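Local coordinates for xyloglucan-specific endo-beta-1,4-glucanase BoGH9A (Bacteroides ovatus, PDB 6DHT), which hydrolyses internal beta-1,4-glucosidic linkages in the xyloglucan backbone, releasing xyloglucan oligosaccharides, at residues A[219-222]-A[223-227]; A[269-272]-A[273-277]; A[295-298]-A[299-303]; A[228-231]-A[232-235]. One frame throughout, in Å; residues are numbered along the deposited sequence.

Three consecutive helices of the glycosyl hydrolase family 9 domain and one loop supply the four contacts. Interactions 2 and 3 lie closest, their centres about 8 Å apart, and Phe271 CD1 packs 3.5 Å from Ala303 CB. Interaction 1 meets interaction 2 through Met275, whose CE lies 3.7 Å from Met225 CB. Interaction 4 continues the chain from interaction 1 and reaches interaction 3, where Lys302 NZ stands 2.9 Å from Glu232 O in a probable hydrogen bond. The side chain of Trp224 in interaction 1 is about 11 Å from that of Asp171, the predicted nucleophile, and that of Asp270 in interaction 2 is about 7 Å from a bound calcium ion; interactions 3 and 4 lie away from the annotated sites.

Interaction 1. Residues A[219-222]-A[223-227]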
ATOM      1  N   GLN A 219       3.643  -7.968 -12.648  1.00 13.33           N
ATOM      2  CA  GLN A 219       4.551  -8.172 -13.775  1.00 14.73           C
ATOM      3  C   GLN A 219       4.530  -7.000 -14.733  1.00 15.38           C
ATOM      4  O   GLN A 219       5.548  -6.698 -15.367  1.00 15.38           O
ATOM      5  CB  GLN A 219       4.202  -9.466 -14.514  1.00 14.81           C
ATOM      6  CG  GLN A 219       5.431 -10.313 -14.890  1.00 17.73           C
ATOM      7  CD  GLN A 219       6.267  -9.763 -16.054  1.00 17.68           C
ATOM      8  OE1 GLN A 219       5.742  -9.335 -17.091  1.00 19.60           O
ATOM      9  NE2 GLN A 219       7.579  -9.770 -15.873  1.00 20.53           N
ATOM     10  N   PHE A 220       3.391  -6.318 -14.823  1.00 14.46           N
ATOM     11  CA  PHE A 220       3.305  -5.173 -15.721  1.00 14.28           C
ATOM     12  C   PHE A 220       4.350  -4.130 -15.351  1.00 15.11           C
ATOM     13  O   PHE A 220       4.915  -3.455 -16.222  1.00 17.01           O
ATOM     14  CB  PHE A 220       1.933  -4.528 -15.717  1.00 15.27           C
ATOM     15  CG  PHE A 220       1.748  -3.601 -16.870  1.00 17.08           C
ATOM     16  CD1 PHE A 220       1.359  -4.094 -18.105  1.00 17.55           C
ATOM     17  CD2 PHE A 220       2.045  -2.257 -16.751  1.00 18.18           C
ATOM     18  CE1 PHE A 220       1.211  -3.239 -19.196  1.00 18.65           C
ATOM     19  CE2 PHE A 220       1.898  -1.398 -17.852  1.00 17.00           C
ATOM     20  CZ  PHE A 220       1.500  -1.908 -19.074  1.00 19.36           C
ATOM     21  N   ASN A 221       4.595  -3.968 -14.053  1.00 13.98           N
ATOM     22  CA  ASN A 221       5.623  -3.065 -13.587  1.00 13.65           C
ATOM     23  C   ASN A 221       7.004  -3.742 -13.535  1.00 13.65           C
ATOM     24  O   ASN A 221       7.988  -3.108 -13.859  1.00 14.48           O
ATOM     25  CB  ASN A 221       5.267  -2.435 -12.237  1.00 15.34           C
ATOM     26  CG  ASN A 221       6.118  -1.212 -11.933  1.00 14.04           C
ATOM     27  OD1 ASN A 221       5.837  -0.133 -12.446  1.00 13.46           O
ATOM     28  ND2 ASN A 221       7.166  -1.364 -11.131  1.00 14.16           N
ATOM     29  N   LEU A 222       7.097  -4.999 -13.098  1.00 13.93           N
ATOM     30  CA  LEU A 222       8.382  -5.710 -13.114  1.00 14.04           C
ATOM     31  C   LEU A 222       9.038  -5.691 -14.496  1.00 15.18           C
ATOM     32  O   LEU A 222      10.265  -5.538 -14.610  1.00 16.06           O
ATOM     33  CB  LEU A 222       8.206  -7.153 -12.664  1.00 14.08           C
ATOM     34  CG  LEU A 222       7.855  -7.316 -11.169  1.00 13.84           C
ATOM     35  CD1 LEU A 222       7.268  -8.717 -10.856  1.00 14.98           C
ATOM     36  CD2 LEU A 222       9.053  -6.975 -10.260  1.00 13.62           C
ATOM     37  N   ASP A 223       8.225  -5.849 -15.530  1.00 15.00           N
ATOM     38  CA  ASP A 223       8.761  -5.871 -16.894  1.00 19.07           C
ATOM     39  C   ASP A 223       9.398  -4.525 -17.219  1.00 17.16           C
ATOM     40  O   ASP A 223      10.488  -4.465 -17.804  1.00 20.41           O
ATOM     41  CB  ASP A 223       7.649  -6.188 -17.884  1.00 16.65           C
ATOM     42  CG  ASP A 223       8.168  -6.676 -19.213  1.00 28.48           C
ATOM     43  OD1 ASP A 223       9.274  -7.257 -19.240  1.00 28.62           O
ATOM     44  OD2 ASP A 223       7.441  -6.500 -20.209  1.00 25.75           O
ATOM     45  N   TRP A 224       8.739  -3.436 -16.835  1.00 17.14           N
ATOM     46  CA  TRP A 224       9.366  -2.123 -16.970  1.00 16.39           C
ATOM     47  C   TRP A 224      10.660  -2.025 -16.142  1.00 18.68           C
ATOM     48  O   TRP A 224      11.680  -1.518 -16.623  1.00 17.10           O
ATOM     49  CB  TRP A 224       8.406  -0.989 -16.567  1.00 16.85           C
ATOM     50  CG  TRP A 224       9.164   0.263 -16.363  1.00 17.35           C
ATOM     51  CD1 TRP A 224       9.844   0.952 -17.318  1.00 16.43           C
ATOM     52  CD2 TRP A 224       9.424   0.938 -15.127  1.00 15.22           C
ATOM     53  NE1 TRP A 224      10.477   2.027 -16.764  1.00 17.79           N
ATOM     54  CE2 TRP A 224      10.252   2.034 -15.413  1.00 18.23           C
ATOM     55  CE3 TRP A 224       9.023   0.732 -13.804  1.00 16.85           C
ATOM     56  CZ2 TRP A 224      10.675   2.911 -14.430  1.00 15.67           C
ATOM     57  CZ3 TRP A 224       9.444   1.614 -12.838  1.00 13.98           C
ATOM     58  CH2 TRP A 224      10.258   2.675 -13.144  1.00 15.20           C
ATOM     59  N   MET A 225      10.632  -2.491 -14.888  1.00 16.19           N
ATOM     60  CA  MET A 225      11.796  -2.374 -14.013  1.00 14.83           C
ATOM     61  C   MET A 225      13.053  -2.986 -14.645  1.00 17.98           C
ATOM     62  O   MET A 225      14.133  -2.424 -14.515  1.00 16.69           O
ATOM     63  CB  MET A 225      11.517  -3.028 -12.650  1.00 14.82           C
ATOM     64  CG  MET A 225      10.499  -2.299 -11.831  1.00 14.40           C
ATOM     65  SD  MET A 225      10.250  -3.039 -10.202  1.00 15.79           S
ATOM     66  CE  MET A 225      11.636  -2.363  -9.310  1.00 18.02           C
ATOM     67  N   LEU A 226      12.904  -4.130 -15.303  1.00 17.83           N
ATOM     68  CA  LEU A 226      14.027  -4.773 -15.996  1.00 17.45           C
ATOM     69  C   LEU A 226      14.744  -3.810 -16.950  1.00 20.96           C
ATOM     70  O   LEU A 226      15.973  -3.860 -17.071  1.00 21.95           O
ATOM     71  CB  LEU A 226      13.543  -6.010 -16.749  1.00 18.72           C
ATOM     72  CG  LEU A 226      13.103  -7.178 -15.870  1.00 19.43           C
ATOM     73  CD1 LEU A 226      12.499  -8.239 -16.746  1.00 19.56           C
ATOM     74  CD2 LEU A 226      14.261  -7.788 -15.102  1.00 20.96           C
ATOM     75  N   THR A 227      13.983  -2.935 -17.604  1.00 18.44           N
ATOM     76  CA  THR A 227      14.550  -1.983 -18.573  1.00 19.62           C
ATOM     77  C   THR A 227      15.316  -0.829 -17.922  1.00 23.16           C
ATOM     78  O   THR A 227      15.979  -0.046 -18.612  1.00 21.54           O
ATOM     79  CB  THR A 227      13.470  -1.382 -19.506  1.00 20.35           C
ATOM     80  OG1 THR A 227      12.685  -0.398 -18.811  1.00 18.99           O
ATOM     81  CG2 THR A 227      12.578  -2.468 -20.087  1.00 20.92           C
TER
HETATM   82  O   HOH W   1       9.267  -9.783 -18.296  1.00 26.88           O
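Helical i-to-i+4 hydrogen bonds run from Asp223 N to Gln219 O (2.8 Å), from Met225 N to Asn221 O and from Leu226 N to Leu222 O. With CG anti to the backbone N (chi1 -164°), Asn221 lays its amide beside Trp224, both side chains pointing the same way. The ND2 atom sits in the indole plane at the ring edge, while OD1 approaches CE3 of Trp224 obliquely at 3.6 Å; OD1 also accepts a hydrogen bond from Trp166 N. The same Asn221 ND2 also lies 3.6 Å from Met225 SD. Without the amide, as with an alanine here, Trp166 N is likely to lose its acceptor and a gap to open beside the indole edge and the Met225 side chain. Further round the helix, one water accepts from Gln219 NE2 and donates to Asp223 OD1 at 2.7 Å, while Asp223 OD2 forms a salt bridge with Lys164. Leu222 CD2 meets Met225 SD at 4.1 Å on the side that faces Met275 of helix 265-281. Such a helix, buried between neighbouring helices, is typical of the (alpha/alpha)6 barrel of family 9 glycoside hydrolases.

Interaction 2. Residues A[269-272]-A[273-277]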
ATOM      1  N   LEU A 269      19.098  -1.880  -4.871  1.00 19.57           N
ATOM      2  CA  LEU A 269      18.731  -2.861  -3.849  1.00 19.20           C
ATOM      3  C   LEU A 269      17.235  -3.213  -3.848  1.00 19.29           C
ATOM      4  O   LEU A 269      16.883  -4.379  -3.714  1.00 18.13           O
ATOM      5  CB  LEU A 269      19.175  -2.396  -2.475  1.00 19.50           C
ATOM      6  CG  LEU A 269      20.697  -2.403  -2.309  1.00 18.47           C
ATOM      7  CD1 LEU A 269      21.074  -1.683  -1.065  1.00 18.56           C
ATOM      8  CD2 LEU A 269      21.219  -3.823  -2.277  1.00 18.74           C
ATOM      9  N   ASP A 270      16.364  -2.216  -3.985  1.00 18.80           N
ATOM     10  CA  ASP A 270      14.926  -2.520  -4.035  1.00 15.99           C
ATOM     11  C   ASP A 270      14.618  -3.326  -5.305  1.00 16.27           C
ATOM     12  O   ASP A 270      13.819  -4.262  -5.290  1.00 17.92           O
ATOM     13  CB  ASP A 270      14.113  -1.251  -4.011  1.00 16.13           C
ATOM     14  CG  ASP A 270      14.137  -0.567  -2.661  1.00 16.97           C
ATOM     15  OD1 ASP A 270      14.378  -1.252  -1.649  1.00 19.33           O
ATOM     16  OD2 ASP A 270      13.937   0.675  -2.591  1.00 16.48           O
ATOM     17  N   PHE A 271      15.305  -3.015  -6.412  1.00 15.15           N
ATOM     18  CA  PHE A 271      15.241  -3.831  -7.615  1.00 14.81           C
ATOM     19  C   PHE A 271      15.717  -5.275  -7.335  1.00 16.73           C
ATOM     20  O   PHE A 271      15.064  -6.254  -7.714  1.00 14.41           O
ATOM     21  CB  PHE A 271      16.118  -3.172  -8.713  1.00 16.24           C
ATOM     22  CG  PHE A 271      16.228  -3.945  -9.995  1.00 18.92           C
ATOM     23  CD1 PHE A 271      17.100  -4.996 -10.075  1.00 15.43           C
ATOM     24  CD2 PHE A 271      15.523  -3.588 -11.127  1.00 17.35           C
ATOM     25  CE1 PHE A 271      17.264  -5.709 -11.249  1.00 17.72           C
ATOM     26  CE2 PHE A 271      15.663  -4.292 -12.312  1.00 19.97           C
ATOM     27  CZ  PHE A 271      16.550  -5.359 -12.383  1.00 19.17           C
ATOM     28  N   ALA A 272      16.864  -5.407  -6.671  1.00 17.15           N
ATOM     29  CA  ALA A 272      17.419  -6.727  -6.397  1.00 17.34           C
ATOM     30  C   ALA A 272      16.472  -7.543  -5.529  1.00 15.95           C
ATOM     31  O   ALA A 272      16.211  -8.699  -5.813  1.00 15.11           O
ATOM     32  CB  ALA A 272      18.775  -6.597  -5.746  1.00 17.34           C
ATOM     33  N   ALA A 273      15.936  -6.914  -4.490  1.00 14.87           N
ATOM     34  CA  ALA A 273      15.061  -7.617  -3.550  1.00 15.73           C
ATOM     35  C   ALA A 273      13.805  -8.097  -4.257  1.00 14.05           C
ATOM     36  O   ALA A 273      13.417  -9.248  -4.136  1.00 14.99           O
ATOM     37  CB  ALA A 273      14.710  -6.717  -2.401  1.00 16.16           C
ATOM     38  N   VAL A 274      13.141  -7.197  -4.979  1.00 14.35           N
ATOM     39  CA  VAL A 274      11.882  -7.558  -5.609  1.00 13.59           C
ATOM     40  C   VAL A 274      12.077  -8.524  -6.765  1.00 13.18           C
ATOM     41  O   VAL A 274      11.242  -9.368  -7.022  1.00 13.44           O
ATOM     42  CB  VAL A 274      11.075  -6.301  -5.994  1.00 15.50           C
ATOM     43  CG1 VAL A 274      11.547  -5.679  -7.282  1.00 14.76           C
ATOM     44  CG2 VAL A 274       9.586  -6.613  -6.075  1.00 15.38           C
ATOM     45  N   MET A 275      13.217  -8.437  -7.439  1.00 13.92           N
ATOM     46  CA  MET A 275      13.473  -9.371  -8.528  1.00 15.84           C
ATOM     47  C   MET A 275      13.799 -10.779  -7.990  1.00 12.61           C
ATOM     48  O   MET A 275      13.298 -11.758  -8.517  1.00 14.79           O
ATOM     49  CB  MET A 275      14.573  -8.821  -9.453  1.00 14.54           C
ATOM     50  CG  MET A 275      14.092  -7.643 -10.285  1.00 16.39           C
ATOM     51  SD  MET A 275      12.839  -8.152 -11.443  1.00 17.48           S
ATOM     52  CE  MET A 275      12.302  -6.557 -12.047  1.00 16.27           C
ATOM     53  N   ALA A 276      14.570 -10.836  -6.916  1.00 14.10           N
ATOM     54  CA  ALA A 276      14.836 -12.113  -6.255  1.00 15.69           C
ATOM     55  C   ALA A 276      13.523 -12.736  -5.720  1.00 14.95           C
ATOM     56  O   ALA A 276      13.266 -13.933  -5.904  1.00 15.39           O
ATOM     57  CB  ALA A 276      15.836 -11.914  -5.147  1.00 17.46           C
ATOM     58  N   GLN A 277      12.705 -11.919  -5.050  1.00 14.68           N
ATOM     59  CA  GLN A 277      11.386 -12.348  -4.602  1.00 14.13           C
ATOM     60  C   GLN A 277      10.559 -12.865  -5.781  1.00 13.56           C
ATOM     61  O   GLN A 277       9.997 -13.950  -5.742  1.00 14.06           O
ATOM     62  CB  GLN A 277      10.677 -11.150  -3.960  1.00 13.58           C
ATOM     63  CG  GLN A 277       9.355 -11.442  -3.238  1.00 13.57           C
ATOM     64  CD  GLN A 277       8.596 -10.175  -2.904  1.00 14.70           C
ATOM     65  OE1 GLN A 277       8.404  -9.308  -3.752  1.00 14.45           O
ATOM     66  NE2 GLN A 277       8.180 -10.060  -1.667  1.00 15.42           N
TER
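Ala273 N donates to Leu269 O at 2.8 Å, the shortest of four successive i-to-i+4 bonds that continue through Val274 N to Asp270 O, Met275 N to Phe271 O and Ala276 N to Ala272 O. The third is the most bent, with an N-H...O angle of 151°, and Phe271 O is also pressed by the side chain of its donor residue, Met275 CB and CG each lying 3.1 Å from it. Above this turn the Phe271 ring and the methionine cross at a slant. Phe271 sends CG anti to its own N (chi1 176°), which leans the ring along the helix towards the next turn. There Met275 CG stands over the ring centre, 3.9 Å from the centroid of Phe271 in a CH-pi contact. A bend at chi2 (-66°) then keeps SD above the same face, in a more distant Met-aromatic contact 5.0 Å from the Phe271 centroid, while Met275 CE reaches the rim, 4.1 Å from Phe271 CE2. The turn belongs to helix 265-281, a buried helix of the (alpha/alpha)6 barrel: Phe271 packs on Ala299 and Ala303 of helix 292-309, and Met275 on Leu222, Met225 and Leu226 of helix 213-226. With methylene against pi cloud and a polarisable sulfur beyond it, the attraction between the Phe271 and Met275 side chains is one of dispersion and weak electrostatics, their hydrogen bond being made by the main chain.

Interaction 3. Residues A[295-298]-A[299-303]; sequences RALL and AAEKA
Leu297 and Glu301 sit one helical turn apart, and the Glu301 carboxylate comes up beside the branch point of Leu297, OE1 of Glu301 lying 4.1 Å from CG of Leu297. The leucine turns CG away from its own N (chi1 -174°), which carries the branched end along the helix towards the glutamate. Glu301 instead has CG anti to its carbonyl carbon (chi1 -65°), bringing that methylene 3.4 Å from Leu297 O before the extended chain runs on to the carboxylate. The carboxylate itself is held by Tyr358, whose hydroxyl hydrogen-bonds to OE2. Lys302 starts in the same way as Glu301, its CG resting 3.6 Å from Leu298 O, and then kinks at chi3 (71°) to lead the ammonium group away to the backbone O of Glu232. The main chain beneath is regular, its i-to-i+4 bonds running from Ala299 N to Arg295 O through Lys302 N to Leu298 O. This turn belongs to helix 292-309, packed on helices 265-281 and 339-353 of the family 9 (alpha/alpha)6 barrel. Towards helix 265-281 the methyls of Ala299, Ala300 and Ala303 project, short enough to let Phe271 and Met275 pack close. The side chains thus divide the chemistry: alanine methyls pack by dispersion against Phe271 and Met275, whereas Glu301 and Lys302 rest their aliphatic stems on the helix and send their charged ends to polar partners beyond it.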
ATOM      1  N   ARG A 295      15.473 -14.799 -15.654  1.00 19.80           N
ATOM      2  CA  ARG A 295      15.953 -13.452 -15.939  1.00 20.75           C
ATOM      3  C   ARG A 295      15.957 -12.555 -14.697  1.00 18.38           C
ATOM      4  O   ARG A 295      16.887 -11.792 -14.468  1.00 19.18           O
ATOM      5  CB  ARG A 295      15.094 -12.835 -17.043  1.00 20.69           C
ATOM      6  CG  ARG A 295      15.503 -11.457 -17.424  1.00 25.45           C
ATOM      7  CD  ARG A 295      14.699 -10.934 -18.594  1.00 29.95           C
ATOM      8  NE  ARG A 295      15.160  -9.593 -18.957  1.00 33.43           N
ATOM      9  CZ  ARG A 295      14.474  -8.730 -19.699  1.00 30.38           C
ATOM     10  NH1 ARG A 295      13.265  -9.049 -20.161  1.00 31.12           N
ATOM     11  NH2 ARG A 295      14.999  -7.538 -19.953  1.00 35.79           N
ATOM     12  N   ALA A 296      14.910 -12.654 -13.881  1.00 20.93           N
ATOM     13  CA  ALA A 296      14.803 -11.813 -12.688  1.00 20.30           C
ATOM     14  C   ALA A 296      15.925 -12.098 -11.716  1.00 15.32           C
ATOM     15  O   ALA A 296      16.521 -11.193 -11.142  1.00 17.89           O
ATOM     16  CB  ALA A 296      13.467 -12.060 -12.004  1.00 18.15           C
ATOM     17  N   LEU A 297      16.221 -13.382 -11.524  1.00 18.05           N
ATOM     18  CA  LEU A 297      17.256 -13.745 -10.568  1.00 19.46           C
ATOM     19  C   LEU A 297      18.645 -13.280 -11.045  1.00 16.86           C
ATOM     20  O   LEU A 297      19.418 -12.702 -10.280  1.00 19.19           O
ATOM     21  CB  LEU A 297      17.236 -15.253 -10.285  1.00 20.58           C
ATOM     22  CG  LEU A 297      18.206 -15.683  -9.192  1.00 23.64           C
ATOM     23  CD1 LEU A 297      17.895 -15.016  -7.862  1.00 24.38           C
ATOM     24  CD2 LEU A 297      18.199 -17.199  -9.062  1.00 23.93           C
ATOM     25  N   LEU A 298      18.925 -13.464 -12.323  1.00 19.49           N
ATOM     26  CA  LEU A 298      20.202 -13.010 -12.874  1.00 24.30           C
ATOM     27  C   LEU A 298      20.331 -11.507 -12.711  1.00 19.43           C
ATOM     28  O   LEU A 298      21.353 -10.993 -12.253  1.00 23.20           O
ATOM     29  CB  LEU A 298      20.295 -13.377 -14.357  1.00 24.12           C
ATOM     30  CG  LEU A 298      20.581 -14.848 -14.659  1.00 30.05           C
ATOM     31  CD1 LEU A 298      20.360 -15.160 -16.133  1.00 31.07           C
ATOM     32  CD2 LEU A 298      21.997 -15.194 -14.259  1.00 37.11           C
ATOM     33  N   ALA A 299      19.245 -10.790 -13.002  1.00 18.73           N
ATOM     34  CA  ALA A 299      19.226  -9.341 -12.885  1.00 21.59           C
ATOM     35  C   ALA A 299      19.419  -8.881 -11.449  1.00 19.26           C
ATOM     36  O   ALA A 299      20.108  -7.898 -11.171  1.00 20.48           O
ATOM     37  CB  ALA A 299      17.916  -8.795 -13.425  1.00 22.51           C
ATOM     38  N   ALA A 300      18.770  -9.596 -10.528  1.00 17.44           N
ATOM     39  CA  ALA A 300      18.887  -9.281  -9.110  1.00 20.63           C
ATOM     40  C   ALA A 300      20.315  -9.367  -8.594  1.00 15.52           C
ATOM     41  O   ALA A 300      20.771  -8.494  -7.865  1.00 18.89           O
ATOM     42  CB  ALA A 300      17.997 -10.229  -8.296  1.00 15.44           C
ATOM     43  N   GLU A 301      21.010 -10.437  -8.988  1.00 18.44           N
ATOM     44  CA  GLU A 301      22.369 -10.670  -8.512  1.00 21.99           C
ATOM     45  C   GLU A 301      23.309  -9.600  -9.074  1.00 18.96           C
ATOM     46  O   GLU A 301      24.145  -9.067  -8.352  1.00 21.37           O
ATOM     47  CB  GLU A 301      22.827 -12.102  -8.850  1.00 22.96           C
ATOM     48  CG  GLU A 301      22.008 -13.172  -8.101  1.00 23.75           C
ATOM     49  CD  GLU A 301      22.670 -14.534  -8.016  1.00 33.18           C
ATOM     50  OE1 GLU A 301      22.324 -15.413  -8.829  1.00 34.60           O
ATOM     51  OE2 GLU A 301      23.505 -14.733  -7.107  1.00 37.51           O
ATOM     52  N   LYS A 302      23.085  -9.204 -10.324  1.00 22.02           N
ATOM     53  CA  LYS A 302      23.876  -8.128 -10.916  1.00 23.88           C
ATOM     54  C   LYS A 302      23.595  -6.781 -10.228  1.00 25.07           C
ATOM     55  O   LYS A 302      24.496  -5.983 -10.003  1.00 23.61           O
ATOM     56  CB  LYS A 302      23.607  -8.008 -12.423  1.00 26.26           C
ATOM     57  CG  LYS A 302      24.249  -9.099 -13.279  1.00 34.61           C
ATOM     58  CD  LYS A 302      24.352  -8.691 -14.746  1.00 33.92           C
ATOM     59  CE  LYS A 302      25.410  -7.595 -14.964  1.00 39.84           C
ATOM     60  NZ  LYS A 302      25.498  -7.150 -16.387  1.00 34.85           N
ATOM     61  N   ALA A 303      22.339  -6.513  -9.878  1.00 22.57           N
ATOM     62  CA  ALA A 303      22.029  -5.269  -9.193  1.00 21.53           C
ATOM     63  C   ALA A 303      22.615  -5.223  -7.787  1.00 19.40           C
ATOM     64  O   ALA A 303      23.112  -4.197  -7.341  1.00 21.40           O
ATOM     65  CB  ALA A 303      20.508  -5.059  -9.126  1.00 21.16           C
TER

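Interaction 4. Residues A[228-231]-A[232-235]; sequences MQDP and EDGG
A chi1 of -179° swings the Asp230 carboxylate away from its own N and forward to Glu232, while Asp233, its CG held between N and carbonyl carbon (chi1 69°), turns its own carboxylate back across Asp230 at about a right angle. Asp233 OD1 accepts from Gly235 N at 3.0 Å, forming an Asx turn in the loop between helix 213-226 and strand 239-241. Asp230 OD1 takes the N-H of Glu232 at the same two-residue spacing, from above the carboxylate plane (2.9 Å). Backbone bonds close the loop from Gly234 N to Asp230 O and from Asp230 N to Gly235 O, the latter 2.8 Å long. The two aspartates come close as like charges, Asp230 OD2 being 3.5 Å from Asp233 OD1, and Lys263 forms salt bridges with both carboxylates, probably offsetting their repulsion. Replacing Asp230 by an alanine is likely to deprive Glu232 N of this acceptor and Lys263 of one carboxylate partner. Gly234 has a positive phi (84°), at which a side chain would jam against the preceding carbonyl. The extended side chain of Gln229 lies along this glycine end of the loop, its NE2 donating also to Ala299 O of helix 292-309. Within the loop, that NE2 bonds to Gly234 O at 2.9 Å, nearly in the plane of its own amide.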
ATOM      1  N   MET A 228      15.237  -0.706 -16.607  1.00 18.39           N
ATOM      2  CA  MET A 228      15.908   0.351 -15.873  1.00 17.56           C
ATOM      3  C   MET A 228      17.288  -0.051 -15.365  1.00 16.62           C
ATOM      4  O   MET A 228      17.922   0.735 -14.646  1.00 18.72           O
ATOM      5  CB  MET A 228      15.020   0.823 -14.720  1.00 20.73           C
ATOM      6  CG  MET A 228      13.783   1.534 -15.203  1.00 17.25           C
ATOM      7  SD  MET A 228      14.085   3.199 -15.774  1.00 18.93           S
ATOM      8  CE  MET A 228      14.287   3.986 -14.224  1.00 19.64           C
ATOM      9  N   GLN A 229      17.706  -1.271 -15.712  1.00 20.21           N
ATOM     10  CA  GLN A 229      19.024  -1.786 -15.371  1.00 20.58           C
ATOM     11  C   GLN A 229      19.985  -1.625 -16.553  1.00 21.86           C
ATOM     12  O   GLN A 229      19.677  -2.067 -17.650  1.00 22.16           O
ATOM     13  CB  GLN A 229      18.928  -3.263 -14.993  1.00 21.98           C
ATOM     14  CG  GLN A 229      20.255  -3.833 -14.514  1.00 20.95           C
ATOM     15  CD  GLN A 229      20.123  -5.199 -13.893  1.00 15.51           C
ATOM     16  OE1 GLN A 229      19.484  -6.082 -14.444  1.00 19.05           O
ATOM     17  NE2 GLN A 229      20.784  -5.386 -12.770  1.00 20.80           N
ATOM     18  N   ASP A 230      21.129  -0.999 -16.295  1.00 25.14           N
ATOM     19  CA  ASP A 230      22.185  -0.840 -17.303  1.00 22.70           C
ATOM     20  C   ASP A 230      22.745  -2.233 -17.584  1.00 25.41           C
ATOM     21  O   ASP A 230      23.212  -2.891 -16.659  1.00 26.21           O
ATOM     22  CB  ASP A 230      23.256   0.091 -16.742  1.00 24.91           C
ATOM     23  CG  ASP A 230      24.404   0.346 -17.723  1.00 27.66           C
ATOM     24  OD1 ASP A 230      24.640  -0.486 -18.623  1.00 31.51           O
ATOM     25  OD2 ASP A 230      25.072   1.394 -17.566  1.00 37.07           O
ATOM     26  N   PRO A 231      22.682  -2.698 -18.849  1.00 28.61           N
ATOM     27  CA  PRO A 231      23.090  -4.072 -19.160  1.00 29.34           C
ATOM     28  C   PRO A 231      24.577  -4.330 -18.968  1.00 29.93           C
ATOM     29  O   PRO A 231      24.978  -5.487 -18.999  1.00 30.76           O
ATOM     30  CB  PRO A 231      22.721  -4.226 -20.636  1.00 32.59           C
ATOM     31  CG  PRO A 231      22.733  -2.841 -21.171  1.00 33.63           C
ATOM     32  CD  PRO A 231      22.267  -1.967 -20.060  1.00 29.92           C
ATOM     33  N   GLU A 232      25.366  -3.282 -18.751  1.00 33.39           N
ATOM     34  CA  GLU A 232      26.785  -3.463 -18.482  1.00 35.79           C
ATOM     35  C   GLU A 232      27.035  -3.628 -16.992  1.00 32.39           C
ATOM     36  O   GLU A 232      27.199  -4.754 -16.517  1.00 44.38           O
ATOM     37  CB  GLU A 232      27.600  -2.301 -19.053  1.00 38.72           C
ATOM     38  CG  GLU A 232      27.525  -2.192 -20.572  1.00 40.77           C
ATOM     39  CD  GLU A 232      27.924  -3.481 -21.278  1.00 48.76           C
ATOM     40  OE1 GLU A 232      29.018  -4.008 -20.983  1.00 45.77           O
ATOM     41  OE2 GLU A 232      27.138  -3.972 -22.121  1.00 49.86           O
ATOM     42  N   ASP A 233      27.031  -2.530 -16.243  1.00 28.18           N
ATOM     43  CA  ASP A 233      27.463  -2.584 -14.848  1.00 30.26           C
ATOM     44  C   ASP A 233      26.407  -3.094 -13.854  1.00 28.64           C
ATOM     45  O   ASP A 233      26.717  -3.285 -12.680  1.00 27.67           O
ATOM     46  CB  ASP A 233      27.982  -1.223 -14.392  1.00 30.16           C
ATOM     47  CG  ASP A 233      26.893  -0.180 -14.278  1.00 33.94           C
ATOM     48  OD1 ASP A 233      25.731  -0.461 -14.653  1.00 31.82           O
ATOM     49  OD2 ASP A 233      27.209   0.933 -13.811  1.00 36.95           O
ATOM     50  N   GLY A 234      25.177  -3.302 -14.317  1.00 29.55           N
ATOM     51  CA  GLY A 234      24.128  -3.853 -13.457  1.00 24.36           C
ATOM     52  C   GLY A 234      23.400  -2.831 -12.593  1.00 24.99           C
ATOM     53  O   GLY A 234      22.463  -3.185 -11.877  1.00 21.53           O
ATOM     54  N   GLY A 235      23.820  -1.570 -12.639  1.00 23.80           N
ATOM     55  CA  GLY A 235      23.185  -0.531 -11.850  1.00 23.97           C
ATOM     56  C   GLY A 235      21.810  -0.184 -12.392  1.00 19.62           C
ATOM     57  O   GLY A 235      21.456  -0.558 -13.512  1.00 21.95           O
TER